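Local coordinates for lipid transferase CIDEC (Mus musculus, PDB 4IKG), which promotes formation of a single large lipid droplet in white fat cells by mediating droplet fusion and triacylglycerol transfer, at residues R6-R15 with F61-V72. Sequence-based numbering, arbitrary orientation.
Sequences RPCRVSTADR and FQALAKDTMFMV
R6 lays its guanidinium against F61 O near the C-terminal end of helix 58-63. R6 NE donates to F61 O at 2.9 Å, with an N-H...O angle of only 134° and the donor tilted from the carbonyl plane; NH1 adds weak bonds to F61 O and A65 O. R6 NH2 turns back to P7 O at 2.7 Å, with that oxygen in the guanidinium plane, so partners on all three nitrogens fix the buried group's rotation. The trans chi1 of R6 (-180°) and its bend at chi2 bring CD to the rim of the F61 ring and NE over its centre. A65 O is shared: T68 OG1 (2.7 Å) and T68 N approach it from one face of its plane, closing the A65-T68 turn.

Further along, strands 7-11 and 69-73 pair in parallel as the central strands of the ubiquitin-like CIDE-N domain, the part of the protein involved in homodimerization. Two backbone bonds bracket F70: F70 N gives to R9 O, and S11 N to F70 O at 3.0 Å. S11 still sits opposite M71, but S11 O and V72 N stand 3.7 Å apart without a bond, both buried with no partner in the model. On the face bearing V10 and F70, C8 SG lies 3.6 Å from F61 CZ, obliquely to that ring. On the other face, R9 extends across D67, its guanidinium over D67 CB and perpendicular to the carboxylate; the charged atoms do not touch, and one water bridges R9 NE to K66 O. M71 CE reaches A13 CA at 3.5 Å in the poorly ordered T12-R15 turn, where R15 NE pairs with E49 and R15 NH1 bonds to K80 O.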
loop_
_atom_site.group_PDB
_atom_site.type_symbol
_atom_site.label_atom_id
_atom_site.label_comp_id
_atom_site.label_asym_id
_atom_site.label_seq_id
_atom_site.Cartn_x
_atom_site.Cartn_y
_atom_site.Cartn_z
ATOM N N ARG A 6 5.039 10.342 5.528
ATOM C CA ARG A 6 3.925 9.694 6.213
ATOM C C ARG A 6 4.208 8.209 6.416
ATOM O O ARG A 6 4.585 7.510 5.474
ATOM C CB ARG A 6 2.638 9.873 5.404
ATOM C CG ARG A 6 1.401 9.245 6.027
ATOM C CD ARG A 6 0.684 8.353 5.028
ATOM N NE ARG A 6 -0.748 8.263 5.299
ATOM C CZ ARG A 6 -1.293 7.425 6.174
ATOM N NH1 ARG A 6 -2.607 7.416 6.353
ATOM N NH2 ARG A 6 -0.528 6.599 6.874
ATOM N N PRO A 7 4.026 7.719 7.654
ATOM C CA PRO A 7 4.252 6.304 7.971
ATOM C C PRO A 7 3.174 5.409 7.367
ATOM O O PRO A 7 1.988 5.740 7.430
ATOM C CB PRO A 7 4.170 6.274 9.498
ATOM C CG PRO A 7 3.292 7.427 9.847
ATOM C CD PRO A 7 3.611 8.492 8.838
ATOM N N CYS A 8 3.588 4.289 6.784
ATOM C CA CYS A 8 2.656 3.371 6.142
ATOM C C CYS A 8 2.980 1.923 6.493
ATOM O O CYS A 8 4.127 1.494 6.386
ATOM C CB CYS A 8 2.686 3.554 4.622
ATOM S SG CYS A 8 2.305 5.225 4.043
ATOM N N ARG A 9 1.970 1.170 6.915
ATOM C CA ARG A 9 2.156 -0.250 7.192
ATOM C C ARG A 9 1.633 -1.066 6.015
ATOM O O ARG A 9 0.421 -1.213 5.839
ATOM C CB ARG A 9 1.447 -0.649 8.487
ATOM C CG ARG A 9 1.831 0.214 9.682
ATOM C CD ARG A 9 1.165 -0.267 10.964
ATOM N NE ARG A 9 1.403 0.651 12.076
ATOM C CZ ARG A 9 1.000 0.437 13.324
ATOM N NH1 ARG A 9 0.338 -0.671 13.630
ATOM N NH2 ARG A 9 1.260 1.331 14.270
ATOM N N VAL A 10 2.549 -1.588 5.205
ATOM C CA VAL A 10 2.173 -2.278 3.974
ATOM C C VAL A 10 2.337 -3.795 4.086
ATOM O O VAL A 10 3.408 -4.289 4.441
ATOM C CB VAL A 10 2.986 -1.754 2.773
ATOM C CG1 VAL A 10 2.529 -2.420 1.486
ATOM C CG2 VAL A 10 2.853 -0.243 2.671
ATOM N N SER A 11 1.265 -4.523 3.783
ATOM C CA SER A 11 1.284 -5.981 3.841
ATOM C C SER A 11 1.191 -6.586 2.445
ATOM O O SER A 11 0.832 -5.903 1.485
ATOM C CB SER A 11 0.135 -6.496 4.710
ATOM O OG SER A 11 0.070 -7.912 4.692
ATOM N N THR A 12 1.515 -7.869 2.339
ATOM C CA THR A 12 1.390 -8.588 1.077
ATOM C C THR A 12 0.061 -9.334 1.027
ATOM O O THR A 12 -0.577 -9.544 2.059
ATOM C CB THR A 12 2.551 -9.578 0.870
ATOM O OG1 THR A 12 2.655 -10.443 2.008
ATOM C CG2 THR A 12 3.861 -8.826 0.692
ATOM N N ALA A 13 -0.349 -9.733 -0.173
ATOM C CA ALA A 13 -1.648 -10.373 -0.375
ATOM C C ALA A 13 -1.836 -11.653 0.438
ATOM O O ALA A 13 -2.957 -11.997 0.814
ATOM C CB ALA A 13 -1.882 -10.642 -1.855
ATOM N N ASP A 14 -0.737 -12.346 0.715
ATOM C CA ASP A 14 -0.787 -13.598 1.462
ATOM C C ASP A 14 -0.594 -13.386 2.963
ATOM O O ASP A 14 -0.408 -14.346 3.712
ATOM C CB ASP A 14 0.264 -14.572 0.922
ATOM C CG ASP A 14 1.558 -13.878 0.534
ATOM O OD1 ASP A 14 1.516 -12.671 0.214
ATOM O OD2 ASP A 14 2.616 -14.541 0.542
ATOM N N ARG A 15 -0.648 -12.124 3.387
ATOM C CA ARG A 15 -0.390 -11.729 4.777
ATOM C C ARG A 15 0.930 -12.282 5.292
ATOM O O ARG A 15 1.053 -12.630 6.468
ATOM C CB ARG A 15 -1.525 -12.165 5.705
ATOM C CG ARG A 15 -2.613 -11.131 5.878
ATOM C CD ARG A 15 -3.466 -11.003 4.634
ATOM N NE ARG A 15 -4.761 -10.419 4.965
ATOM C CZ ARG A 15 -5.763 -10.270 4.107
ATOM N NH1 ARG A 15 -5.630 -10.659 2.846
ATOM N NH2 ARG A 15 -6.901 -9.729 4.516
ATOM N N PHE A 61 -5.545 9.121 1.155
ATOM C CA PHE A 61 -4.309 8.465 1.569
ATOM C C PHE A 61 -3.676 9.203 2.741
ATOM O O PHE A 61 -3.112 8.587 3.646
ATOM C CB PHE A 61 -3.326 8.385 0.396
ATOM C CG PHE A 61 -1.940 7.951 0.789
ATOM C CD1 PHE A 61 -1.658 6.617 1.042
ATOM C CD2 PHE A 61 -0.913 8.877 0.890
ATOM C CE1 PHE A 61 -0.380 6.218 1.399
ATOM C CE2 PHE A 61 0.365 8.481 1.245
ATOM C CZ PHE A 61 0.631 7.152 1.499
ATOM N N GLN A 62 -3.777 10.528 2.716
ATOM C CA GLN A 62 -3.242 11.352 3.793
ATOM C C GLN A 62 -4.153 11.353 5.017
ATOM O O GLN A 62 -3.685 11.479 6.149
ATOM C CB GLN A 62 -3.012 12.787 3.310
ATOM C CG GLN A 62 -1.816 12.951 2.389
ATOM C CD GLN A 62 -0.504 12.617 3.071
ATOM O OE1 GLN A 62 -0.316 12.900 4.254
ATOM N NE2 GLN A 62 0.412 12.009 2.327
ATOM N N ALA A 63 -5.453 11.206 4.788
ATOM C CA ALA A 63 -6.427 11.305 5.868
ATOM C C ALA A 63 -6.522 10.035 6.711
ATOM O O ALA A 63 -6.988 10.079 7.850
ATOM C CB ALA A 63 -7.789 11.678 5.320
ATOM N N LEU A 64 -6.087 8.910 6.153
ATOM C CA LEU A 64 -6.137 7.636 6.866
ATOM C C LEU A 64 -5.258 7.669 8.116
ATOM O O LEU A 64 -4.276 8.408 8.175
ATOM C CB LEU A 64 -5.722 6.483 5.948
ATOM C CG LEU A 64 -6.727 6.060 4.872
ATOM C CD1 LEU A 64 -6.094 5.085 3.890
ATOM C CD2 LEU A 64 -7.970 5.450 5.504
ATOM N N ALA A 65 -5.626 6.873 9.115
ATOM C CA ALA A 65 -4.878 6.812 10.369
ATOM C C ALA A 65 -3.443 6.349 10.135
ATOM O O ALA A 65 -3.149 5.693 9.136
ATOM C CB ALA A 65 -5.576 5.896 11.357
ATOM N N LYS A 66 -2.553 6.691 11.059
ATOM C CA LYS A 66 -1.144 6.352 10.903
ATOM C C LYS A 66 -0.843 4.870 11.116
ATOM O O LYS A 66 0.177 4.362 10.645
ATOM C CB LYS A 66 -0.285 7.203 11.830
ATOM C CG LYS A 66 -0.134 8.642 11.375
ATOM C CD LYS A 66 1.087 9.275 12.022
ATOM C CE LYS A 66 1.471 10.587 11.354
ATOM N NZ LYS A 66 2.771 11.133 11.852
ATOM N N ASP A 67 -1.731 4.185 11.828
ATOM C CA ASP A 67 -1.564 2.760 12.069
ATOM C C ASP A 67 -2.343 1.928 11.053
ATOM O O ASP A 67 -2.543 0.729 11.243
ATOM C CB ASP A 67 -1.980 2.403 13.499
ATOM C CG ASP A 67 -3.454 2.660 13.765
ATOM O OD1 ASP A 67 -4.074 3.453 13.026
ATOM O OD2 ASP A 67 -3.989 2.068 14.727
ATOM N N THR A 68 -2.776 2.573 9.973
ATOM C CA THR A 68 -3.532 1.895 8.922
ATOM C C THR A 68 -2.683 0.851 8.201
ATOM O O THR A 68 -1.601 1.160 7.696
ATOM C CB THR A 68 -4.078 2.893 7.879
ATOM O OG1 THR A 68 -4.985 3.804 8.511
ATOM C CG2 THR A 68 -4.800 2.155 6.762
ATOM N N MET A 69 -3.176 -0.384 8.157
ATOM C CA MET A 69 -2.483 -1.449 7.442
ATOM C C MET A 69 -2.920 -1.479 5.983
ATOM O O MET A 69 -4.096 -1.699 5.680
ATOM C CB MET A 69 -2.747 -2.805 8.099
ATOM C CG MET A 69 -2.005 -3.966 7.454
ATOM S SD MET A 69 -0.211 -3.831 7.596
ATOM C CE MET A 69 -0.016 -3.902 9.377
ATOM N N PHE A 70 -1.974 -1.253 5.079
ATOM C CA PHE A 70 -2.277 -1.263 3.654
ATOM C C PHE A 70 -2.059 -2.633 3.028
ATOM O O PHE A 70 -1.623 -3.576 3.689
ATOM C CB PHE A 70 -1.442 -0.221 2.912
ATOM C CG PHE A 70 -1.755 1.192 3.300
ATOM C CD1 PHE A 70 -2.810 1.869 2.711
ATOM C CD2 PHE A 70 -0.995 1.846 4.254
ATOM C CE1 PHE A 70 -3.099 3.172 3.068
ATOM C CE2 PHE A 70 -1.282 3.150 4.614
ATOM C CZ PHE A 70 -2.335 3.812 4.021
ATOM N N MET A 71 -2.374 -2.724 1.742
ATOM C CA MET A 71 -2.210 -3.948 0.979
ATOM C C MET A 71 -2.075 -3.591 -0.495
ATOM O O MET A 71 -2.993 -3.024 -1.095
ATOM C CB MET A 71 -3.396 -4.884 1.201
ATOM C CG MET A 71 -3.264 -6.222 0.497
ATOM S SD MET A 71 -4.031 -7.556 1.436
ATOM C CE MET A 71 -4.654 -8.579 0.103
ATOM N N VAL A 72 -0.933 -3.873 -1.097
ATOM C CA VAL A 72 -0.744 -3.479 -2.477
ATOM C C VAL A 72 -1.328 -4.504 -3.371
ATOM O O VAL A 72 -1.196 -5.694 -3.136
ATOM C CB VAL A 72 0.709 -3.378 -2.905
ATOM C CG1 VAL A 72 1.331 -2.107 -2.423
ATOM C CG2 VAL A 72 1.483 -4.597 -2.463
HETATM O O HOH W 1 2.922 3.344 11.195
#